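Local coordinates for protein aminoglycoside N(3)-acetyltransferase, AAC(3)-IVa (Escherichia coli, PDB 6MN4) that catalyses the transfer of an acetyl group from acetyl-CoA to the 3-amino group of 2-deoxystreptamine antibiotics such as apramycin, probably conferring resistance to them, at residues A[63-68]-A[79-84]; A[101-106]-A[172-177]; A[124-129]-A[185-190]. The protein carries 1 engineered substitution. All coordinates share one frame; numbering follows the deposited sequence.

How the interactions relate
Strand 59-63 of the large mixed sheet runs into a long loop, and interaction 1 closes that loop on itself before helix 86-91 begins. Interaction 2 opens later, in the loop between strands 98-99 and 106-109, and reaches far ahead to strand 168-176. Before it closes, interaction 3 opens at residues 124-129, and it ends beyond interaction 2 on strand 179-187, so the two cross while interaction 1 precedes both. Together, interactions 2 and 3 set both strands of the 168-187 hairpin against loops of the body built on the mixed sheet. F104 packs on P125 and Y185, W65 packs beside F104 and H126, and interactions 1 and 3 both touch apramycin.

Interaction 1 of 3, residues A[63-68]-A[79-84]; sequences PSWSGL and PVTPDL. With AM2 (apramycin), chain G.
W65 and T81 bring two parts of one loop together through a single backbone hydrogen bond, T81 N to W65 O at 2.9 Å, with the CA atoms of S66 and T81 4.6 Å apart. This loop follows strand 59-63 and leads to helix 86-91 in the antibiotic N-acetyltransferase fold, and the contact folds it back to form one wall of the apramycin pocket. The indole of W65 is the central slab. L84 CD1 lies over its five-membered ring, 3.6 Å from the centroid and only 16° off the normal, a CH-pi contact, while the opposite face receives CC4 of the 2-deoxystreptamine ring of apramycin. Protein methyl and drug thus sandwich the indole, both offset toward its rim. The first torsion of W65 (chi1 56°) sets CG between the backbone N and the carbonyl carbon, turning the ring back toward L84 although its CB points away. T81 CG2 adds an oblique contact 3.5 Å from W65 NE1. L84 CD1 also touches P63 CB at 3.7 Å, at the end of the strand, where P63 packs on L28 and H30 of the neighbouring strand. Before W65 in the chain, S64 OG meets V80 CG2 and is hydrogen-bonded to R99. Beyond the tryptophan the chain makes an ST turn, L68 N donating to S66 OG at 3.2 Å. G67, inside this turn, has a positive phi that favours glycine, and its N lies in the plane of the W65 ring, at the edge.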
loop_
_atom_site.group_PDB
_atom_site.type_symbol
_atom_site.label_atom_id
_atom_site.label_comp_id
_atom_site.label_asym_id
_atom_site.label_seq_id
_atom_site.Cartn_x
_atom_site.Cartn_y
_atom_site.Cartn_z
ATOM N N PRO A 63 0.779 3.756 3.213
ATOM C CA PRO A 63 1.230 4.618 2.116
ATOM C C PRO A 63 1.103 6.084 2.498
ATOM O O PRO A 63 0.273 6.466 3.328
ATOM C CB PRO A 63 0.290 4.250 0.961
ATOM C CG PRO A 63 -0.887 3.570 1.611
ATOM C CD PRO A 63 -0.332 2.875 2.811
ATOM N N SER A 64 1.946 6.915 1.889
ATOM C CA SER A 64 2.020 8.306 2.307
ATOM C C SER A 64 2.569 9.189 1.195
ATOM O O SER A 64 3.174 10.231 1.465
ATOM C CB SER A 64 2.883 8.422 3.570
ATOM O OG SER A 64 2.763 9.701 4.168
ATOM N N TRP A 65 2.360 8.794 -0.055
ATOM C CA TRP A 65 2.909 9.567 -1.156
ATOM C C TRP A 65 1.979 10.718 -1.526
ATOM O O TRP A 65 0.798 10.744 -1.166
ATOM C CB TRP A 65 3.167 8.679 -2.374
ATOM C CG TRP A 65 1.973 7.917 -2.867
ATOM C CD1 TRP A 65 0.925 8.409 -3.591
ATOM C CD2 TRP A 65 1.717 6.518 -2.692
ATOM N NE1 TRP A 65 0.028 7.403 -3.869
ATOM C CE2 TRP A 65 0.492 6.234 -3.329
ATOM C CE3 TRP A 65 2.404 5.479 -2.055
ATOM C CZ2 TRP A 65 -0.062 4.957 -3.344
ATOM C CZ3 TRP A 65 1.852 4.206 -2.076
ATOM C CH2 TRP A 65 0.631 3.958 -2.712
ATOM N N SER A 66 2.537 11.679 -2.262
ATOM C CA SER A 66 1.834 12.903 -2.623
ATOM C C SER A 66 1.047 12.779 -3.918
ATOM O O SER A 66 0.045 13.482 -4.095
ATOM C CB SER A 66 2.829 14.056 -2.757
ATOM O OG SER A 66 3.567 13.938 -3.963
ATOM N N GLY A 67 1.483 11.915 -4.830
ATOM C CA GLY A 67 0.827 11.767 -6.110
ATOM C C GLY A 67 1.069 12.890 -7.088
ATOM O O GLY A 67 0.565 12.825 -8.216
ATOM N N LEU A 68 1.821 13.915 -6.702
ATOM C CA LEU A 68 2.121 15.032 -7.583
ATOM C C LEU A 68 3.487 14.854 -8.227
ATOM O O LEU A 68 4.448 14.442 -7.573
ATOM C CB LEU A 68 2.071 16.358 -6.825
ATOM C CG LEU A 68 0.909 16.500 -5.850
ATOM C CD1 LEU A 68 1.147 17.696 -4.953
ATOM C CD2 LEU A 68 -0.414 16.617 -6.602
ATOM N N PRO A 79 0.997 16.944 1.751
ATOM C CA PRO A 79 -0.163 16.106 2.068
ATOM C C PRO A 79 -0.219 14.852 1.208
ATOM O O PRO A 79 0.202 14.837 0.048
ATOM C CB PRO A 79 -1.360 17.023 1.777
ATOM C CG PRO A 79 -0.792 18.397 1.669
ATOM C CD PRO A 79 0.598 18.230 1.160
ATOM N N VAL A 80 -0.758 13.790 1.808
ATOM C CA VAL A 80 -0.987 12.550 1.083
ATOM C C VAL A 80 -1.978 12.795 -0.055
ATOM O O VAL A 80 -2.880 13.639 0.046
ATOM C CB VAL A 80 -1.497 11.476 2.060
ATOM C CG1 VAL A 80 -1.995 10.264 1.326
ATOM C CG2 VAL A 80 -0.401 11.090 3.036
ATOM N N THR A 81 -1.791 12.071 -1.160
ATOM C CA THR A 81 -2.723 12.172 -2.273
ATOM C C THR A 81 -4.123 11.774 -1.809
ATOM O O THR A 81 -4.267 10.884 -0.960
ATOM C CB THR A 81 -2.276 11.291 -3.446
ATOM O OG1 THR A 81 -3.111 11.543 -4.584
ATOM C CG2 THR A 81 -2.345 9.807 -3.089
ATOM N N PRO A 82 -5.171 12.433 -2.313
ATOM C CA PRO A 82 -6.523 12.169 -1.791
ATOM C C PRO A 82 -7.002 10.749 -2.017
ATOM O O PRO A 82 -7.873 10.279 -1.274
ATOM C CB PRO A 82 -7.395 13.180 -2.551
ATOM C CG PRO A 82 -6.454 14.251 -2.981
ATOM C CD PRO A 82 -5.156 13.555 -3.264
ATOM N N ASP A 83 -6.460 10.041 -3.006
ATOM C CA ASP A 83 -6.907 8.680 -3.260
ATOM C C ASP A 83 -6.486 7.704 -2.171
ATOM O O ASP A 83 -6.951 6.559 -2.180
ATOM C CB ASP A 83 -6.388 8.204 -4.616
ATOM C CG ASP A 83 -7.323 7.213 -5.278
ATOM O OD1 ASP A 83 -7.259 6.011 -4.939
ATOM O OD2 ASP A 83 -8.131 7.640 -6.130
ATOM N N LEU A 84 -5.633 8.118 -1.237
ATOM C CA LEU A 84 -5.190 7.224 -0.176
ATOM C C LEU A 84 -6.028 7.338 1.090
ATOM O O LEU A 84 -5.906 6.479 1.971
ATOM C CB LEU A 84 -3.712 7.473 0.144
ATOM C CG LEU A 84 -2.712 6.910 -0.882
ATOM C CD1 LEU A 84 -1.278 7.245 -0.511
ATOM C CD2 LEU A 84 -2.871 5.404 -1.049
HETATM C CA1 AM2 G . -1.766 6.282 -10.920
HETATM C CA2 AM2 G . -2.165 5.926 -12.355
HETATM C CA3 AM2 G . -1.315 6.662 -13.399
HETATM C CA4 AM2 G . -1.197 8.127 -13.122
HETATM C CA5 AM2 G . -0.750 8.389 -11.658
HETATM C CA6 AM2 G . -0.540 9.828 -11.412
HETATM C CA7 AM2 G . 0.589 10.308 -12.342
HETATM C CA8 AM2 G . 0.164 10.185 -13.825
HETATM C CA9 AM2 G . 0.126 12.701 -12.396
HETATM O OA4 AM2 G . -1.725 7.791 -10.700
HETATM O OA5 AM2 G . -0.320 8.801 -14.162
HETATM N NA2 AM2 G . -1.994 4.485 -12.546
HETATM N NA7 AM2 G . 1.046 11.647 -11.987
HETATM O OA6 AM2 G . -1.785 10.485 -11.714
HETATM O OA8 AM2 G . 1.236 10.384 -14.624
HETATM O OA1 AM2 G . -0.513 5.818 -10.702
HETATM C CB1 AM2 G . 1.046 11.354 -15.567
HETATM C CB2 AM2 G . -0.295 11.248 -16.327
HETATM C CB3 AM2 G . -0.387 12.229 -17.431
HETATM C CB4 AM2 G . 0.791 13.144 -17.529
HETATM C CB5 AM2 G . 2.143 12.386 -17.502
HETATM C CB6 AM2 G . 3.221 13.321 -17.114
HETATM O OB1 AM2 G . 2.177 11.286 -16.539
HETATM N NB4 AM2 G . 0.699 13.920 -18.791
HETATM O OB2 AM2 G . -0.430 9.930 -16.893
HETATM O OB3 AM2 G . -1.600 13.036 -17.246
HETATM O OB6 AM2 G . 3.923 12.743 -16.056
HETATM C CC1 AM2 G . -0.351 5.001 -9.514
HETATM C CC2 AM2 G . 1.144 5.055 -9.232
HETATM C CC3 AM2 G . 1.496 4.094 -8.087
HETATM C CC4 AM2 G . 0.852 4.533 -6.787
HETATM C CC5 AM2 G . -0.539 5.189 -6.904
HETATM C CC6 AM2 G . -1.162 5.470 -8.301
HETATM N NC4 AM2 G . 0.743 3.342 -5.931
HETATM N NC6 AM2 G . -2.473 4.810 -8.287
HETATM O OC2 AM2 G . 1.839 4.694 -10.400
HETATM O OC3 AM2 G . 2.892 4.086 -7.911
#

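Interaction 2 of 3, residues A[101-106]-A[172-177]; sequences AHPFAF and CTILQD
P103 and C172 meet where a type I beta turn, H102 to A105, rests against strand 168-176, one arm of a beta hairpin. The turn belongs to the loop between strands 98-99 and 106-109 of the main sheet, so the contact joins that sheet's margin to the separate two-stranded hairpin. The contact is mainly apolar packing, with P103 as its wedge. Followed round its ring, P103 begins with CB, which lies above the centre of the F104 ring of the same turn, 4.2 Å from its plane. CG comes next and faces the strand: it is 4.0 Å from C172 SG and the same distance from the backbone oxygen T173 O. CD ends the path, touching I174 CG2 at 4.1 Å, the two side chains slanting past each other. C172 and I174 both point toward the turn, whereas T173 between them points away and gives its hydroxyl to V181 O on strand 179-187. In I174, chi1 of 53° sets CG1 between the backbone N and the carbonyl carbon, which leaves CG2 anti to the carbonyl carbon, on the side that meets P103, while the end of the side chain leads away. F104 supplies the second contact. Its ring reaches the strand with CZ, and the sulfur stands 4.9 Å from its centroid and 59° off the normal, an oblique sulfur-aromatic contact. L121 and P125 also pack on this phenylalanine, whose side chain lies about 6 Å from the bound apramycin at the nearest atoms. C172 SG touches two residues of the turn, P103 CG and F104 CZ, the latter 3.9 Å away.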
loop_
_atom_site.group_PDB
_atom_site.type_symbol
_atom_site.label_atom_id
_atom_site.label_comp_id
_atom_site.label_asym_id
_atom_site.label_seq_id
_atom_site.Cartn_x
_atom_site.Cartn_y
_atom_site.Cartn_z
ATOM N N ALA A 101 11.515 10.460 2.791
ATOM C CA ALA A 101 11.803 11.779 2.242
ATOM C C ALA A 101 11.928 11.729 0.727
ATOM O O ALA A 101 12.979 12.068 0.172
ATOM C CB ALA A 101 13.079 12.352 2.863
ATOM N N HIS A 102 10.864 11.310 0.051
ATOM C CA HIS A 102 10.833 11.278 -1.403
ATOM C C HIS A 102 9.375 11.243 -1.844
ATOM O O HIS A 102 8.498 10.888 -1.048
ATOM C CB HIS A 102 11.618 10.069 -1.959
ATOM C CG HIS A 102 11.166 8.749 -1.421
ATOM N ND1 HIS A 102 10.015 8.125 -1.852
ATOM C CD2 HIS A 102 11.710 7.935 -0.488
ATOM C CE1 HIS A 102 9.867 6.985 -1.203
ATOM N NE2 HIS A 102 10.882 6.844 -0.368
ATOM N N PRO A 103 9.086 11.613 -3.100
ATOM C CA PRO A 103 7.682 11.738 -3.535
ATOM C C PRO A 103 6.820 10.516 -3.275
ATOM O O PRO A 103 5.625 10.664 -2.990
ATOM C CB PRO A 103 7.815 12.001 -5.040
ATOM C CG PRO A 103 9.135 12.643 -5.188
ATOM C CD PRO A 103 10.024 12.007 -4.166
ATOM N N PHE A 104 7.378 9.313 -3.375
ATOM C CA PHE A 104 6.624 8.073 -3.205
ATOM C C PHE A 104 6.730 7.543 -1.784
ATOM O O PHE A 104 6.903 6.343 -1.560
ATOM C CB PHE A 104 7.104 7.038 -4.217
ATOM C CG PHE A 104 7.425 7.625 -5.562
ATOM C CD1 PHE A 104 6.412 8.061 -6.399
ATOM C CD2 PHE A 104 8.738 7.753 -5.985
ATOM C CE1 PHE A 104 6.703 8.607 -7.639
ATOM C CE2 PHE A 104 9.032 8.295 -7.223
ATOM C CZ PHE A 104 8.014 8.724 -8.049
ATOM N N ALA A 105 6.604 8.434 -0.805
ATOM C CA ALA A 105 6.925 8.112 0.574
ATOM C C ALA A 105 5.885 7.185 1.196
ATOM O O ALA A 105 4.722 7.136 0.788
ATOM C CB ALA A 105 7.030 9.388 1.408
ATOM N N PHE A 106 6.334 6.443 2.203
ATOM C CA PHE A 106 5.480 5.721 3.133
ATOM C C PHE A 106 5.627 6.339 4.520
ATOM O O PHE A 106 6.530 7.143 4.779
ATOM C CB PHE A 106 5.846 4.233 3.184
ATOM C CG PHE A 106 5.254 3.411 2.072
ATOM C CD1 PHE A 106 5.419 3.781 0.746
ATOM C CD2 PHE A 106 4.560 2.242 2.355
ATOM C CE1 PHE A 106 4.879 3.010 -0.277
ATOM C CE2 PHE A 106 4.024 1.466 1.339
ATOM C CZ PHE A 106 4.184 1.849 0.022
ATOM N N CYS A 172 8.783 12.543 -11.783
ATOM C CA CYS A 172 8.535 13.310 -10.571
ATOM C C CYS A 172 9.558 14.441 -10.534
ATOM O O CYS A 172 10.307 14.657 -11.492
ATOM C CB CYS A 172 8.611 12.419 -9.326
ATOM S SG CYS A 172 10.278 11.831 -8.932
ATOM N N THR A 173 9.599 15.170 -9.423
ATOM C CA THR A 173 10.581 16.232 -9.279
ATOM C C THR A 173 10.977 16.363 -7.820
ATOM O O THR A 173 10.168 16.143 -6.914
ATOM C CB THR A 173 10.065 17.580 -9.782
ATOM O OG1 THR A 173 11.019 18.599 -9.467
ATOM C CG2 THR A 173 8.786 17.913 -9.094
ATOM N N ILE A 174 12.237 16.728 -7.607
ATOM C CA ILE A 174 12.768 16.971 -6.274
ATOM C C ILE A 174 13.480 18.315 -6.283
ATOM O O ILE A 174 13.356 19.083 -7.244
ATOM C CB ILE A 174 13.682 15.812 -5.827
ATOM C CG1 ILE A 174 14.785 15.502 -6.851
ATOM C CG2 ILE A 174 12.864 14.563 -5.590
ATOM C CD1 ILE A 174 16.009 16.392 -6.796
ATOM N N LEU A 175 14.220 18.614 -5.221
ATOM C CA LEU A 175 14.980 19.859 -5.120
ATOM C C LEU A 175 16.461 19.516 -5.010
ATOM O O LEU A 175 16.946 19.169 -3.930
ATOM C CB LEU A 175 14.507 20.695 -3.934
ATOM C CG LEU A 175 13.488 21.772 -4.309
ATOM C CD1 LEU A 175 13.088 22.608 -3.108
ATOM C CD2 LEU A 175 14.049 22.654 -5.404
ATOM N N GLN A 176 17.209 19.709 -6.086
ATOM C CA GLN A 176 18.626 19.421 -6.067
ATOM C C GLN A 176 19.344 20.718 -5.904
ATOM O O GLN A 176 19.185 21.615 -6.718
ATOM C CB GLN A 176 19.060 18.789 -7.388
ATOM C CG GLN A 176 20.318 17.944 -7.296
ATOM C CD GLN A 176 20.394 16.887 -8.371
ATOM O OE1 GLN A 176 20.255 15.700 -8.105
ATOM N NE2 GLN A 176 20.625 17.312 -9.594
ATOM N N ASP A 177 20.106 20.824 -4.820
ATOM C CA ASP A 177 20.880 22.018 -4.510
ATOM C C ASP A 177 20.141 23.328 -4.776
ATOM O O ASP A 177 20.669 24.208 -5.457
ATOM C CB ASP A 177 22.206 22.006 -5.277
ATOM C CG ASP A 177 23.145 20.916 -4.798
ATOM O OD1 ASP A 177 22.915 20.372 -3.698
ATOM O OD2 ASP A 177 24.113 20.603 -5.523
#

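Interaction 3 of 3, residues A[124-129]-A[185-190]; sequences PPHSPA and YLENDH. With AM2 (apramycin), chain G.
P125 and E187 cross at about a right angle where the loop 124-129 meets the end of strand 179-187, the second arm of the beta hairpin, with the CA atoms of P124 and E187 5.7 Å apart. The contact builds part of the apramycin pocket. P125 is the spacer: its CB lies over the centre of the H126 ring, and its CG packs against E187 OE2. P125 and Y185 come at each other from opposite directions, CD meeting Y185 CE1 at 3.6 Å, oblique to the ring. P124, joined to the preceding residue by a cis peptide, adds a contact from its CG to L186 O. H126 and E187 then converge on the drug. With CG anti to the backbone N (chi1 -171°) and the chain extended beyond it, E187 extends its carboxylate to lie beside the imidazole; the two planes are 31° apart, and H126 NE2 and E187 OE2, 4.4 Å from each other, meet through the ligand. The hydroxyl OC3 of the 2-deoxystreptamine ring is hydrogen-bonded to H126 NE2 at 2.7 Å, near the imidazole plane, and donates to E187 OE2 at 3.0 Å. Two protein groups thus hold this hydroxyl, which probably helps to orient the ring. At 3.3 Å, apramycin NC4 is a weak, competing partner of H126 NE2, which cannot donate to OC3 and accept from NC4 at once. Beyond E187, D189 is salt-bridged to R170, with its carboxylate close to the neighbouring drug hydroxyl OC2. The other glutamate oxygen, E187 OE1, lies in the plane of the Y185 ring, at its edge.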
loop_
_atom_site.group_PDB
_atom_site.type_symbol
_atom_site.label_atom_id
_atom_site.label_comp_id
_atom_site.label_asym_id
_atom_site.label_seq_id
_atom_site.Cartn_x
_atom_site.Cartn_y
_atom_site.Cartn_z
ATOM N N PRO A 124 12.160 2.371 -9.930
ATOM C CA PRO A 124 10.767 2.836 -9.890
ATOM C C PRO A 124 10.227 2.985 -8.468
ATOM O O PRO A 124 10.861 2.489 -7.539
ATOM C CB PRO A 124 10.015 1.732 -10.651
ATOM C CG PRO A 124 11.055 1.069 -11.489
ATOM C CD PRO A 124 12.278 1.086 -10.635
ATOM N N PRO A 125 9.082 3.662 -8.308
ATOM C CA PRO A 125 8.572 3.937 -6.951
ATOM C C PRO A 125 8.434 2.712 -6.065
ATOM O O PRO A 125 8.575 2.828 -4.840
ATOM C CB PRO A 125 7.208 4.582 -7.228
ATOM C CG PRO A 125 7.373 5.235 -8.548
ATOM C CD PRO A 125 8.273 4.332 -9.342
ATOM N N HIS A 126 8.160 1.543 -6.638
ATOM C CA HIS A 126 7.968 0.342 -5.839
ATOM C C HIS A 126 9.003 -0.710 -6.213
ATOM O O HIS A 126 8.670 -1.876 -6.452
ATOM C CB HIS A 126 6.540 -0.172 -6.018
ATOM C CG HIS A 126 5.504 0.896 -5.857
ATOM N ND1 HIS A 126 5.252 1.508 -4.649
ATOM C CD2 HIS A 126 4.678 1.483 -6.757
ATOM C CE1 HIS A 126 4.305 2.418 -4.807
ATOM N NE2 HIS A 126 3.939 2.420 -6.076
ATOM N N SER A 127 10.258 -0.289 -6.260
ATOM C CA SER A 127 11.381 -1.143 -6.619
ATOM C C SER A 127 11.784 -1.978 -5.410
ATOM O O SER A 127 11.158 -1.933 -4.352
ATOM C CB SER A 127 12.538 -0.272 -7.104
ATOM O OG SER A 127 13.025 0.540 -6.047
ATOM N N PRO A 128 12.834 -2.787 -5.527
ATOM C CA PRO A 128 13.574 -3.170 -4.325
ATOM C C PRO A 128 14.158 -1.919 -3.687
ATOM O O PRO A 128 14.349 -0.893 -4.345
ATOM C CB PRO A 128 14.663 -4.107 -4.852
ATOM C CG PRO A 128 14.084 -4.665 -6.110
ATOM C CD PRO A 128 13.266 -3.559 -6.707
ATOM N N ALA A 129 14.419 -2.004 -2.383
ATOM C CA ALA A 129 14.816 -0.841 -1.584
ATOM C C ALA A 129 13.732 0.236 -1.581
ATOM O O ALA A 129 14.019 1.423 -1.414
ATOM C CB ALA A 129 16.151 -0.253 -2.052
ATOM N N TYR A 185 11.688 8.472 -15.290
ATOM C CA TYR A 185 11.881 7.048 -15.071
ATOM C C TYR A 185 10.833 6.294 -15.880
ATOM O O TYR A 185 9.992 6.892 -16.559
ATOM C CB TYR A 185 11.797 6.704 -13.579
ATOM C CG TYR A 185 10.470 7.057 -12.940
ATOM C CD1 TYR A 185 9.456 6.115 -12.837
ATOM C CD2 TYR A 185 10.233 8.331 -12.439
ATOM C CE1 TYR A 185 8.240 6.430 -12.254
ATOM C CE2 TYR A 185 9.019 8.656 -11.853
ATOM C CZ TYR A 185 8.026 7.700 -11.765
ATOM O OH TYR A 185 6.815 8.012 -11.187
ATOM N N LEU A 186 10.877 4.968 -15.807
ATOM C CA LEU A 186 9.914 4.123 -16.505
ATOM C C LEU A 186 9.219 3.240 -15.480
ATOM O O LEU A 186 9.845 2.354 -14.890
ATOM C CB LEU A 186 10.598 3.297 -17.592
ATOM C CG LEU A 186 11.092 4.158 -18.756
ATOM C CD1 LEU A 186 12.575 3.932 -19.003
ATOM C CD2 LEU A 186 10.276 3.905 -20.016
ATOM N N GLU A 187 7.932 3.487 -15.268
ATOM C CA GLU A 187 7.143 2.782 -14.271
ATOM C C GLU A 187 6.304 1.689 -14.924
ATOM O O GLU A 187 6.043 1.700 -16.129
ATOM C CB GLU A 187 6.240 3.760 -13.508
ATOM C CG GLU A 187 5.535 3.164 -12.295
ATOM C CD GLU A 187 4.992 4.212 -11.349
ATOM O OE1 GLU A 187 4.639 5.318 -11.812
ATOM O OE2 GLU A 187 4.911 3.920 -10.137
ATOM N N ASN A 188 5.891 0.731 -14.102
ATOM C CA ASN A 188 5.033 -0.368 -14.534
ATOM C C ASN A 188 3.616 -0.188 -13.991
ATOM O O ASN A 188 3.099 -1.010 -13.231
ATOM C CB ASN A 188 5.625 -1.697 -14.075
ATOM C CG ASN A 188 5.751 -1.780 -12.562
ATOM O OD1 ASN A 188 6.476 -0.999 -11.943
ATOM N ND2 ASN A 188 5.025 -2.714 -11.960
ATOM N N ASP A 189 2.970 0.902 -14.382
ATOM C CA ASP A 189 1.616 1.145 -13.918
ATOM C C ASP A 189 0.619 1.010 -15.061
ATOM O O ASP A 189 0.969 1.071 -16.243
ATOM C CB ASP A 189 1.477 2.521 -13.247
ATOM C CG ASP A 189 1.862 3.668 -14.154
ATOM O OD1 ASP A 189 2.349 3.420 -15.279
ATOM O OD2 ASP A 189 1.668 4.830 -13.736
ATOM N N HIS A 190 -0.634 0.802 -14.675
ATOM C CA HIS A 190 -1.751 0.668 -15.594
ATOM C C HIS A 190 -3.024 0.943 -14.800
ATOM O O HIS A 190 -2.973 1.556 -13.726
ATOM C CB HIS A 190 -1.740 -0.722 -16.253
ATOM C CG HIS A 190 -1.195 -1.801 -15.372
ATOM N ND1 HIS A 190 -1.886 -2.296 -14.287
ATOM C CD2 HIS A 190 -0.021 -2.475 -15.410
ATOM C CE1 HIS A 190 -1.163 -3.231 -13.697
ATOM N NE2 HIS A 190 -0.028 -3.360 -14.359
HETATM C CA1 AM2 G . -1.766 6.282 -10.920
HETATM C CA2 AM2 G . -2.165 5.926 -12.355
HETATM C CA3 AM2 G . -1.315 6.662 -13.399
HETATM C CA4 AM2 G . -1.197 8.127 -13.122
HETATM C CA5 AM2 G . -0.750 8.389 -11.658
HETATM C CA6 AM2 G . -0.540 9.828 -11.412
HETATM C CA7 AM2 G . 0.589 10.308 -12.342
HETATM C CA8 AM2 G . 0.164 10.185 -13.825
HETATM C CA9 AM2 G . 0.126 12.701 -12.396
HETATM O OA4 AM2 G . -1.725 7.791 -10.700
HETATM O OA5 AM2 G . -0.320 8.801 -14.162
HETATM N NA2 AM2 G . -1.994 4.485 -12.546
HETATM N NA7 AM2 G . 1.046 11.647 -11.987
HETATM O OA6 AM2 G . -1.785 10.485 -11.714
HETATM O OA8 AM2 G . 1.236 10.384 -14.624
HETATM O OA1 AM2 G . -0.513 5.818 -10.702
HETATM C CB1 AM2 G . 1.046 11.354 -15.567
HETATM C CB2 AM2 G . -0.295 11.248 -16.327
HETATM C CB3 AM2 G . -0.387 12.229 -17.431
HETATM C CB4 AM2 G . 0.791 13.144 -17.529
HETATM C CB5 AM2 G . 2.143 12.386 -17.502
HETATM C CB6 AM2 G . 3.221 13.321 -17.114
HETATM O OB1 AM2 G . 2.177 11.286 -16.539
HETATM N NB4 AM2 G . 0.699 13.920 -18.791
HETATM O OB2 AM2 G . -0.430 9.930 -16.893
HETATM O OB3 AM2 G . -1.600 13.036 -17.246
HETATM O OB6 AM2 G . 3.923 12.743 -16.056
HETATM C CC1 AM2 G . -0.351 5.001 -9.514
HETATM C CC2 AM2 G . 1.144 5.055 -9.232
HETATM C CC3 AM2 G . 1.496 4.094 -8.087
HETATM C CC4 AM2 G . 0.852 4.533 -6.787
HETATM C CC5 AM2 G . -0.539 5.189 -6.904
HETATM C CC6 AM2 G . -1.162 5.470 -8.301
HETATM N NC4 AM2 G . 0.743 3.342 -5.931
HETATM N NC6 AM2 G . -2.473 4.810 -8.287
HETATM O OC2 AM2 G . 1.839 4.694 -10.400
HETATM O OC3 AM2 G . 2.892 4.086 -7.911
#